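Local coordinates for branched-chain-amino-acid aminotransferase (Pseudomonas sp. UW4, PDB 6JIF), which catalyses the pyridoxal-phosphate-dependent transfer of amino groups between branched-chain amino acids and 2-oxo acids, at residues G67-M81 against Y145-V159. Numbering follows the deposited sequence.
Sequences GSTALHYGQQCFEGM and YLRPFVIGVGDNIGV
M81 lies against L146 and P148 on one face of the sheet: its CG sits 3.8 Å from L146 CB, and the chain bends at chi3 (67°), bringing CE to P148 CG. Further along that face C77 SG meets V150 CB, under helix 96-109, while helix 117-130 covers M81, L146 and P148. On the other face F78 CB touches F149 CB; I151 CB, on the same side, meets A70 CB of the short helix at 3.7 Å. Strands 76-85 and 143-153 run antiparallel as neighbours in the seven-stranded sheet of this fold-type IV aminotransferase. C77 and V150 form a hydrogen-bonded pair, as do M81 and L146; between them E79 N reaches P148 O, and the E79 carboxylate turns away to a salt bridge with R102, a PLP-pocket residue, and a hydrogen bond with N99. R147 folds back at chi2 and chi3, laying its guanidinium flat on the F78 ring, planes 22° apart. R147 NH2 donates to Y145 OH (2.9 Å), which lies in the guanidinium plane and fixes the group's rotation; R147 NH1 hydrogen-bonds Y73 OH of the second subunit. Helix 69-72 docks through A70 N to G152 O (2.9 Å). T69 OG1 donates to Q75 OE1 (2.6 Å) and passes close to G152 CA. V159 CA stands over the centre of the Y73 ring, whose OH accepts from G158 N at 3.0 Å. One water links G67 O to N156 ND2; another bridges T69 N and G154 O.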
loop_
_atom_site.group_PDB
_atom_site.type_symbol
_atom_site.label_atom_id
_atom_site.label_comp_id
_atom_site.label_asym_id
_atom_site.label_seq_id
_atom_site.Cartn_x
_atom_site.Cartn_y
_atom_site.Cartn_z
ATOM N N GLY B 67 5.838 -5.773 -14.688
ATOM C CA GLY B 67 5.759 -4.372 -14.396
ATOM C C GLY B 67 4.397 -3.914 -13.944
ATOM O O GLY B 67 4.115 -2.731 -14.113
ATOM N N SER B 68 3.545 -4.798 -13.398
ATOM C CA SER B 68 2.177 -4.410 -13.019
ATOM C C SER B 68 2.194 -3.358 -11.924
ATOM O O SER B 68 2.875 -3.530 -10.921
ATOM C CB SER B 68 1.355 -5.599 -12.529
ATOM O OG SER B 68 1.057 -6.456 -13.611
ATOM N N THR B 69 1.422 -2.268 -12.102
ATOM C CA THR B 69 1.389 -1.300 -11.014
ATOM C C THR B 69 0.819 -1.911 -9.737
ATOM O O THR B 69 1.079 -1.396 -8.648
ATOM C CB THR B 69 0.578 -0.066 -11.368
ATOM O OG1 THR B 69 -0.770 -0.447 -11.624
ATOM C CG2 THR B 69 1.205 0.730 -12.586
ATOM N N ALA B 70 -0.001 -2.956 -9.844
ATOM C CA ALA B 70 -0.531 -3.562 -8.641
ATOM C C ALA B 70 0.576 -4.163 -7.807
ATOM O O ALA B 70 0.362 -4.331 -6.605
ATOM C CB ALA B 70 -1.545 -4.638 -8.990
ATOM N N LEU B 71 1.707 -4.520 -8.425
ATOM C CA LEU B 71 2.824 -5.182 -7.742
ATOM C C LEU B 71 3.938 -4.223 -7.372
ATOM O O LEU B 71 4.749 -4.551 -6.499
ATOM C CB LEU B 71 3.429 -6.330 -8.588
ATOM C CG LEU B 71 2.449 -7.491 -8.905
ATOM C CD1 LEU B 71 3.117 -8.365 -9.961
ATOM C CD2 LEU B 71 1.994 -8.319 -7.650
ATOM N N HIS B 72 4.004 -3.053 -7.995
ATOM C CA HIS B 72 5.061 -2.102 -7.709
ATOM C C HIS B 72 4.578 -0.879 -6.972
ATOM O O HIS B 72 5.300 -0.366 -6.148
ATOM C CB HIS B 72 5.720 -1.615 -8.997
ATOM C CG HIS B 72 6.504 -2.683 -9.676
ATOM N ND1 HIS B 72 7.873 -2.742 -9.594
ATOM C CD2 HIS B 72 6.110 -3.793 -10.341
ATOM C CE1 HIS B 72 8.303 -3.811 -10.242
ATOM N NE2 HIS B 72 7.251 -4.473 -10.691
ATOM N N TYR B 73 3.390 -0.376 -7.310
ATOM C CA TYR B 73 2.931 0.907 -6.776
ATOM C C TYR B 73 1.600 0.764 -6.046
ATOM O O TYR B 73 0.851 1.750 -5.916
ATOM C CB TYR B 73 2.840 1.935 -7.913
ATOM C CG TYR B 73 4.132 2.087 -8.645
ATOM C CD1 TYR B 73 5.259 2.657 -8.035
ATOM C CD2 TYR B 73 4.236 1.703 -9.972
ATOM C CE1 TYR B 73 6.432 2.833 -8.743
ATOM C CE2 TYR B 73 5.440 1.834 -10.681
ATOM C CZ TYR B 73 6.505 2.417 -10.087
ATOM O OH TYR B 73 7.680 2.568 -10.783
ATOM N N GLY B 74 1.299 -0.442 -5.542
ATOM C CA GLY B 74 0.149 -0.554 -4.668
ATOM C C GLY B 74 -1.178 -0.277 -5.312
ATOM O O GLY B 74 -2.123 0.027 -4.595
ATOM N N GLN B 75 -1.290 -0.390 -6.659
ATOM C CA GLN B 75 -2.550 0.020 -7.298
ATOM C C GLN B 75 -3.512 -1.169 -7.275
ATOM O O GLN B 75 -3.602 -1.949 -8.228
ATOM C CB GLN B 75 -2.311 0.527 -8.718
ATOM C CG GLN B 75 -3.468 1.313 -9.114
ATOM C CD GLN B 75 -3.344 1.919 -10.503
ATOM O OE1 GLN B 75 -2.613 1.420 -11.365
ATOM N NE2 GLN B 75 -4.071 2.999 -10.721
ATOM N N GLN B 76 -4.244 -1.284 -6.174
ATOM C CA GLN B 76 -5.042 -2.468 -5.875
ATOM C C GLN B 76 -6.100 -2.079 -4.861
ATOM O O GLN B 76 -5.843 -1.255 -3.967
ATOM C CB GLN B 76 -4.169 -3.597 -5.262
ATOM C CG GLN B 76 -3.486 -3.209 -3.985
ATOM C CD GLN B 76 -2.459 -4.242 -3.571
ATOM O OE1 GLN B 76 -2.570 -4.846 -2.500
ATOM N NE2 GLN B 76 -1.476 -4.485 -4.408
ATOM N N CYS B 77 -7.250 -2.730 -4.963
ATOM C CA CYS B 77 -8.311 -2.573 -3.967
ATOM C C CYS B 77 -9.144 -3.845 -3.923
ATOM O O CYS B 77 -9.152 -4.638 -4.884
ATOM C CB CYS B 77 -9.205 -1.358 -4.229
ATOM S SG CYS B 77 -10.326 -1.501 -5.647
ATOM N N PHE B 78 -9.832 -4.052 -2.795
ATOM C CA PHE B 78 -10.674 -5.238 -2.743
ATOM C C PHE B 78 -11.941 -5.014 -1.916
ATOM O O PHE B 78 -12.107 -4.005 -1.227
ATOM C CB PHE B 78 -9.872 -6.451 -2.221
ATOM C CG PHE B 78 -9.574 -6.436 -0.729
ATOM C CD1 PHE B 78 -10.474 -6.929 0.217
ATOM C CD2 PHE B 78 -8.384 -5.912 -0.279
ATOM C CE1 PHE B 78 -10.142 -6.937 1.573
ATOM C CE2 PHE B 78 -8.050 -5.934 1.099
ATOM C CZ PHE B 78 -8.919 -6.390 1.993
ATOM N N GLU B 79 -12.853 -5.979 -2.019
ATOM C CA GLU B 79 -14.095 -5.979 -1.262
ATOM C C GLU B 79 -14.271 -7.351 -0.594
ATOM O O GLU B 79 -13.563 -8.318 -0.881
ATOM C CB GLU B 79 -15.316 -5.678 -2.155
ATOM C CG GLU B 79 -15.557 -4.139 -2.376
ATOM C CD GLU B 79 -15.793 -3.412 -1.059
ATOM O OE1 GLU B 79 -16.329 -4.068 -0.111
ATOM O OE2 GLU B 79 -15.354 -2.243 -0.932
ATOM N N GLY B 80 -15.277 -7.434 0.258
ATOM C CA GLY B 80 -15.589 -8.709 0.932
ATOM C C GLY B 80 -17.068 -8.749 1.247
ATOM O O GLY B 80 -17.602 -7.799 1.835
ATOM N N MET B 81 -17.755 -9.818 0.846
ATOM C CA MET B 81 -19.187 -9.949 1.155
ATOM C C MET B 81 -19.533 -11.432 1.306
ATOM O O MET B 81 -18.775 -12.304 0.879
ATOM C CB MET B 81 -20.069 -9.326 0.066
ATOM C CG MET B 81 -20.027 -10.201 -1.188
ATOM S SD MET B 81 -20.598 -9.366 -2.631
ATOM C CE MET B 81 -19.237 -8.212 -2.686
ATOM N N TYR B 145 -17.941 -16.766 1.119
ATOM C CA TYR B 145 -17.328 -15.452 1.090
ATOM C C TYR B 145 -16.882 -15.156 -0.322
ATOM O O TYR B 145 -16.321 -16.026 -0.987
ATOM C CB TYR B 145 -16.138 -15.418 2.033
ATOM C CG TYR B 145 -15.402 -14.104 2.140
ATOM C CD1 TYR B 145 -15.857 -13.099 2.967
ATOM C CD2 TYR B 145 -14.223 -13.907 1.449
ATOM C CE1 TYR B 145 -15.147 -11.891 3.084
ATOM C CE2 TYR B 145 -13.526 -12.729 1.531
ATOM C CZ TYR B 145 -13.976 -11.731 2.353
ATOM O OH TYR B 145 -13.224 -10.557 2.462
ATOM N N LEU B 146 -17.181 -13.948 -0.783
ATOM C CA LEU B 146 -16.745 -13.453 -2.079
ATOM C C LEU B 146 -15.716 -12.356 -1.866
ATOM O O LEU B 146 -15.967 -11.433 -1.077
ATOM C CB LEU B 146 -17.917 -12.872 -2.858
ATOM C CG LEU B 146 -18.688 -13.835 -3.743
ATOM C CD1 LEU B 146 -19.250 -14.902 -2.859
ATOM C CD2 LEU B 146 -19.835 -13.029 -4.476
ATOM N N ARG B 147 -14.612 -12.428 -2.642
ATOM C CA ARG B 147 -13.506 -11.486 -2.681
ATOM C C ARG B 147 -13.394 -10.867 -4.085
ATOM O O ARG B 147 -12.679 -11.406 -4.964
ATOM C CB ARG B 147 -12.202 -12.187 -2.266
ATOM C CG ARG B 147 -10.915 -11.351 -2.435
ATOM C CD ARG B 147 -10.985 -10.025 -1.696
ATOM N NE ARG B 147 -11.141 -10.233 -0.249
ATOM C CZ ARG B 147 -10.142 -10.299 0.648
ATOM N NH1 ARG B 147 -8.880 -10.198 0.289
ATOM N NH2 ARG B 147 -10.416 -10.491 1.941
ATOM N N PRO B 148 -14.115 -9.779 -4.361
ATOM C CA PRO B 148 -13.825 -8.990 -5.575
ATOM C C PRO B 148 -12.602 -8.128 -5.349
ATOM O O PRO B 148 -12.316 -7.715 -4.227
ATOM C CB PRO B 148 -15.056 -8.090 -5.771
ATOM C CG PRO B 148 -16.137 -8.650 -4.785
ATOM C CD PRO B 148 -15.333 -9.319 -3.667
ATOM N N PHE B 149 -11.900 -7.834 -6.454
ATOM C CA PHE B 149 -10.738 -6.962 -6.381
ATOM C C PHE B 149 -10.434 -6.420 -7.773
ATOM O O PHE B 149 -10.765 -7.032 -8.785
ATOM C CB PHE B 149 -9.506 -7.679 -5.793
ATOM C CG PHE B 149 -9.052 -8.934 -6.543
ATOM C CD1 PHE B 149 -9.748 -10.134 -6.443
ATOM C CD2 PHE B 149 -7.865 -8.920 -7.278
ATOM C CE1 PHE B 149 -9.291 -11.266 -7.104
ATOM C CE2 PHE B 149 -7.400 -10.065 -7.973
ATOM C CZ PHE B 149 -8.115 -11.242 -7.862
ATOM N N VAL B 150 -9.837 -5.244 -7.786
ATOM C CA VAL B 150 -9.415 -4.592 -9.014
ATOM C C VAL B 150 -7.918 -4.282 -8.861
ATOM O O VAL B 150 -7.483 -3.824 -7.798
ATOM C CB VAL B 150 -10.205 -3.307 -9.286
ATOM C CG1 VAL B 150 -9.696 -2.652 -10.591
ATOM C CG2 VAL B 150 -11.696 -3.626 -9.408
ATOM N N ILE B 151 -7.131 -4.591 -9.906
ATOM C CA ILE B 151 -5.680 -4.438 -9.819
ATOM C C ILE B 151 -5.131 -3.852 -11.131
ATOM O O ILE B 151 -5.600 -4.215 -12.210
ATOM C CB ILE B 151 -4.992 -5.782 -9.501
ATOM C CG1 ILE B 151 -5.346 -6.859 -10.506
ATOM C CG2 ILE B 151 -5.199 -6.203 -8.043
ATOM C CD1 ILE B 151 -4.320 -7.985 -10.440
ATOM N N GLY B 152 -4.097 -3.004 -11.027
ATOM C CA GLY B 152 -3.421 -2.436 -12.206
ATOM C C GLY B 152 -2.420 -3.423 -12.777
ATOM O O GLY B 152 -1.578 -3.960 -12.055
ATOM N N VAL B 153 -2.512 -3.669 -14.079
ATOM C CA VAL B 153 -1.690 -4.662 -14.761
ATOM C C VAL B 153 -1.225 -4.099 -16.102
ATOM O O VAL B 153 -1.544 -2.963 -16.490
ATOM C CB VAL B 153 -2.446 -5.999 -14.967
ATOM C CG1 VAL B 153 -2.997 -6.571 -13.575
ATOM C CG2 VAL B 153 -3.560 -5.840 -15.955
ATOM N N GLY B 154 -0.469 -4.923 -16.819
ATOM C CA GLY B 154 0.169 -4.525 -18.058
ATOM C C GLY B 154 1.577 -4.000 -17.800
ATOM O O GLY B 154 1.933 -3.623 -16.686
ATOM N N ASP B 155 2.383 -3.980 -18.863
ATOM C CA ASP B 155 3.753 -3.472 -18.787
ATOM C C ASP B 155 3.794 -1.998 -18.408
ATOM O O ASP B 155 3.212 -1.154 -19.103
ATOM C CB ASP B 155 4.454 -3.618 -20.117
ATOM C CG ASP B 155 4.647 -5.049 -20.561
ATOM O OD1 ASP B 155 4.404 -6.001 -19.788
ATOM O OD2 ASP B 155 5.113 -5.194 -21.722
ATOM N N ASN B 156 4.594 -1.677 -17.391
ATOM C CA ASN B 156 4.774 -0.299 -16.958
ATOM C C ASN B 156 6.043 -0.143 -16.134
ATOM O O ASN B 156 6.484 -1.074 -15.457
ATOM C CB ASN B 156 3.579 0.179 -16.115
ATOM C CG ASN B 156 3.761 1.599 -15.657
ATOM O OD1 ASN B 156 3.695 2.507 -16.470
ATOM N ND2 ASN B 156 4.044 1.802 -14.356
ATOM N N ILE B 157 6.592 1.067 -16.148
ATOM C CA ILE B 157 7.535 1.510 -15.126
ATOM C C ILE B 157 7.291 2.997 -14.872
ATOM O O ILE B 157 7.009 3.765 -15.805
ATOM C CB ILE B 157 9.002 1.237 -15.514
ATOM C CG1 ILE B 157 9.897 1.270 -14.296
ATOM C CG2 ILE B 157 9.532 2.237 -16.513
ATOM C CD1 ILE B 157 10.127 -0.076 -13.793
ATOM N N GLY B 158 7.478 3.417 -13.614
ATOM C CA GLY B 158 7.259 4.813 -13.254
ATOM C C GLY B 158 5.886 5.009 -12.682
ATOM O O GLY B 158 4.901 4.473 -13.201
ATOM N N VAL B 159 5.789 5.726 -11.561
ATOM C CA VAL B 159 4.516 5.724 -10.852
ATOM C C VAL B 159 3.474 6.497 -11.672
ATOM O O VAL B 159 3.621 7.693 -11.928
ATOM C CB VAL B 159 4.703 6.279 -9.430
ATOM C CG1 VAL B 159 5.462 7.580 -9.470
ATOM C CG2 VAL B 159 3.371 6.382 -8.709
HETATM O O HOH W 1 4.187 -0.569 -12.674
HETATM O O HOH W 2 0.757 -1.757 -14.903
#